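Local coordinates for putative transcriptional regulator (TetR/AcrR family) (Acinetobacter sp., PDB 3KNW), which probably binds DNA through an N-terminal helix-turn-helix domain to regulate transcription, at residues A[171-176]-A[190-195]. Sequence-based numbering, arbitrary orientation.
Sequences QMYLGA and FQALES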
ATOM      1  N   GLN A 171       3.049   9.284  -0.644  1.00  9.88           N
ATOM      2  CA  GLN A 171       1.998   8.517  -0.022  1.00  9.77           C
ATOM      3  C   GLN A 171       0.877   8.258  -0.994  1.00  9.80           C
ATOM      4  O   GLN A 171       0.418   7.155  -1.060  1.00 11.30           O
ATOM      5  CB  GLN A 171       1.451   9.241   1.181  1.00  9.66           C
ATOM      6  CG  GLN A 171       2.341   9.084   2.391  1.00  9.42           C
ATOM      7  CD  GLN A 171       1.950   9.957   3.543  1.00  7.41           C
ATOM      8  OE1 GLN A 171       2.698  10.122   4.474  1.00  7.29           O
ATOM      9  NE2 GLN A 171       0.789  10.514   3.480  1.00  9.04           N
HETATM   10  N   MSE A 172       0.456   9.262  -1.752  1.00  9.59           N
HETATM   11  CA  MSE A 172      -0.611   9.134  -2.750  1.00  8.30           C
HETATM   12  C   MSE A 172      -0.254   8.199  -3.829  1.00  9.63           C
HETATM   13  O   MSE A 172      -1.099   7.406  -4.243  1.00 10.35           O
HETATM   14  CB  MSE A 172      -0.973  10.479  -3.346  1.00  8.38           C
HETATM   15  CG  MSE A 172      -1.979  10.444  -4.532  1.00  8.76           C
HETATM   16 SE   MSE A 172      -2.257  12.287  -5.095  0.70  3.64          SE
HETATM   17  CE  MSE A 172      -0.705  12.547  -6.135  1.00  6.72           C
ATOM     18  N   TYR A 173       1.011   8.173  -4.264  1.00  9.89           N
ATOM     19  CA  TYR A 173       1.370   7.178  -5.289  1.00  8.02           C
ATOM     20  C   TYR A 173       1.374   5.767  -4.788  1.00  8.15           C
ATOM     21  O   TYR A 173       0.880   4.883  -5.470  1.00  8.18           O
ATOM     22  CB  TYR A 173       2.678   7.513  -5.993  1.00  8.57           C
ATOM     23  CG  TYR A 173       2.445   8.532  -7.077  1.00  8.62           C
ATOM     24  CD1 TYR A 173       2.150   9.871  -6.772  1.00  9.68           C
ATOM     25  CD2 TYR A 173       2.474   8.180  -8.410  1.00 11.70           C
ATOM     26  CE1 TYR A 173       1.968  10.825  -7.755  1.00  7.03           C
ATOM     27  CE2 TYR A 173       2.275   9.165  -9.407  1.00 10.51           C
ATOM     28  CZ  TYR A 173       2.000  10.458  -9.061  1.00  8.96           C
ATOM     29  OH  TYR A 173       1.778  11.394 -10.063  1.00 13.65           O
ATOM     30  N   LEU A 174       1.876   5.504  -3.582  1.00  8.71           N
ATOM     31  CA  LEU A 174       1.791   4.154  -3.020  1.00  7.38           C
ATOM     32  C   LEU A 174       0.345   3.682  -2.879  1.00  6.43           C
ATOM     33  O   LEU A 174       0.021   2.542  -3.160  1.00  5.55           O
ATOM     34  CB  LEU A 174       2.402   4.123  -1.670  1.00  9.27           C
ATOM     35  CG  LEU A 174       3.920   4.201  -1.601  1.00 11.90           C
ATOM     36  CD1 LEU A 174       4.309   4.400  -0.148  1.00 14.43           C
ATOM     37  CD2 LEU A 174       4.556   2.992  -2.163  1.00  6.93           C
ATOM     38  N   GLY A 175      -0.550   4.574  -2.501  1.00  4.88           N
ATOM     39  CA  GLY A 175      -1.914   4.149  -2.320  1.00  4.89           C
ATOM     40  C   GLY A 175      -2.654   3.923  -3.647  1.00  5.71           C
ATOM     41  O   GLY A 175      -3.480   2.990  -3.736  1.00  5.50           O
ATOM     42  N   ALA A 176      -2.419   4.822  -4.619  1.00  4.64           N
ATOM     43  CA  ALA A 176      -2.775   4.602  -5.997  1.00  6.24           C
ATOM     44  C   ALA A 176      -2.154   3.253  -6.568  1.00  6.54           C
ATOM     45  O   ALA A 176      -2.829   2.498  -7.250  1.00  6.43           O
ATOM     46  CB  ALA A 176      -2.318   5.825  -6.868  1.00  5.78           C
ATOM     47  N   PHE A 190      -3.148   6.837 -12.931  1.00  7.13           N
ATOM     48  CA  PHE A 190      -3.429   7.898 -13.860  1.00  6.40           C
ATOM     49  C   PHE A 190      -4.014   9.129 -13.202  1.00  7.04           C
ATOM     50  O   PHE A 190      -3.681  10.270 -13.599  1.00  6.32           O
ATOM     51  CB  PHE A 190      -4.347   7.433 -14.997  1.00  5.98           C
ATOM     52  CG  PHE A 190      -3.836   6.200 -15.765  1.00  4.34           C
ATOM     53  CD1 PHE A 190      -2.484   5.962 -15.937  1.00  2.12           C
ATOM     54  CD2 PHE A 190      -4.737   5.333 -16.365  1.00  2.00           C
ATOM     55  CE1 PHE A 190      -2.046   4.882 -16.632  1.00  3.67           C
ATOM     56  CE2 PHE A 190      -4.308   4.226 -17.060  1.00  3.15           C
ATOM     57  CZ  PHE A 190      -2.974   3.990 -17.219  1.00  3.70           C
ATOM     58  N   GLN A 191      -4.886   8.950 -12.218  1.00  8.92           N
ATOM     59  CA  GLN A 191      -5.489  10.140 -11.578  1.00 10.12           C
ATOM     60  C   GLN A 191      -4.404  10.834 -10.708  1.00  9.79           C
ATOM     61  O   GLN A 191      -4.247  12.036 -10.808  1.00  9.77           O
ATOM     62  CB  GLN A 191      -6.751   9.788 -10.776  1.00 11.73           C
ATOM     63  CG  GLN A 191      -7.452  10.998 -10.048  1.00 15.27           C
ATOM     64  CD  GLN A 191      -7.616  12.240 -10.950  1.00 17.55           C
ATOM     65  OE1 GLN A 191      -8.275  12.199 -12.018  1.00 18.32           O
ATOM     66  NE2 GLN A 191      -6.972  13.332 -10.546  1.00 17.66           N
ATOM     67  N   ALA A 192      -3.625  10.078  -9.927  1.00  9.51           N
ATOM     68  CA  ALA A 192      -2.486  10.608  -9.170  1.00  9.61           C
ATOM     69  C   ALA A 192      -1.598  11.531 -10.030  1.00 11.45           C
ATOM     70  O   ALA A 192      -1.168  12.601  -9.576  1.00 10.28           O
ATOM     71  CB  ALA A 192      -1.601   9.447  -8.678  1.00  9.53           C
ATOM     72  N   LEU A 193      -1.290  11.065 -11.247  1.00 12.16           N
ATOM     73  CA  LEU A 193      -0.567  11.881 -12.232  1.00 13.84           C
ATOM     74  C   LEU A 193      -1.232  13.222 -12.468  1.00 13.27           C
ATOM     75  O   LEU A 193      -0.604  14.257 -12.404  1.00 12.85           O
ATOM     76  CB  LEU A 193      -0.395  11.143 -13.575  1.00 14.01           C
ATOM     77  CG  LEU A 193       0.816  10.184 -13.627  1.00 16.16           C
ATOM     78  CD1 LEU A 193       0.832   9.342 -14.921  1.00 15.74           C
ATOM     79  CD2 LEU A 193       2.156  10.974 -13.479  1.00 14.40           C
ATOM     80  N   GLU A 194      -2.525  13.196 -12.707  1.00 13.88           N
ATOM     81  CA  GLU A 194      -3.237  14.429 -13.054  1.00 13.93           C
ATOM     82  C   GLU A 194      -3.299  15.317 -11.815  1.00 12.77           C
ATOM     83  O   GLU A 194      -3.112  16.500 -11.886  1.00 13.05           O
ATOM     84  CB  GLU A 194      -4.621  14.128 -13.682  1.00 13.25           C
ATOM     85  CG  GLU A 194      -5.233  15.325 -14.427  1.00 17.94           C
ATOM     86  CD  GLU A 194      -4.353  15.886 -15.592  1.00 22.71           C
ATOM     87  OE1 GLU A 194      -4.504  17.095 -15.946  1.00 23.05           O
ATOM     88  OE2 GLU A 194      -3.532  15.107 -16.161  1.00 24.97           O
ATOM     89  N   SER A 195      -3.465  14.705 -10.656  1.00 12.80           N
ATOM     90  CA  SER A 195      -3.454  15.413  -9.403  1.00 12.41           C
ATOM     91  C   SER A 195      -2.118  16.027  -8.968  1.00 12.51           C
ATOM     92  O   SER A 195      -2.120  17.120  -8.404  1.00 10.68           O
ATOM     93  CB  SER A 195      -4.011  14.491  -8.321  1.00 13.03           C
ATOM     94  OG  SER A 195      -5.427  14.652  -8.341  1.00 13.70           O
TER
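The last two helices of the TetR-type C-terminal domain, 162-183 and 187-200, form an antiparallel hairpin, and Ala192 of the second packs among Met172, Tyr173 and Ala176 of the first. The local axes lie 9.6 Å apart at an angle of 161°. Ala192 points its methyl toward the facing helix: CB sits over one face of the Tyr173 ring, 3.9 Å from the centroid and 14° off the normal, a CH-pi contact shifted toward the rim. On the side of Ala176 the two methyls meet, Ala192 CB lying 4.1 Å from Ala176 CB. Selenomethionine Met172 reaches across with CG anti to the backbone N; a bend at chi3 (80°) then brings CE within 3.5 Å of the carbonyl O of Ala192, while SE rests against CB of Ser195. The Tyr173 side chain leaves its helix obliquely, yet the ring carries OH up to the backbone of 187-200, where it lies 3.2 Å from Leu193 CA and 3.5 Å from Leu193 CD2. That hydroxyl is hydrogen-bonded to OG1 of Thr196, which also bonds to the Ala192 carbonyl O, so the phenol end is tied to the second helix one turn further on. Within 190-195, Gln191 NE2 donates to Ser195 OG (3.0 Å), with the oxygen nearly in the amide plane. Along helix 187-200, Leu189 meets Tyr173 and Ala176, and Thr196 and Met199 meet Met172; helix 87-100 borders the contact through Leu95 against Tyr173 and Val99 against Leu193. Beyond Met172, Ala176 and Ser195 comes the second subunit, whose Gln171 packs on Met172 and Ala176 and whose Val168 packs on Ser195, placing the hairpin at the dimer interface.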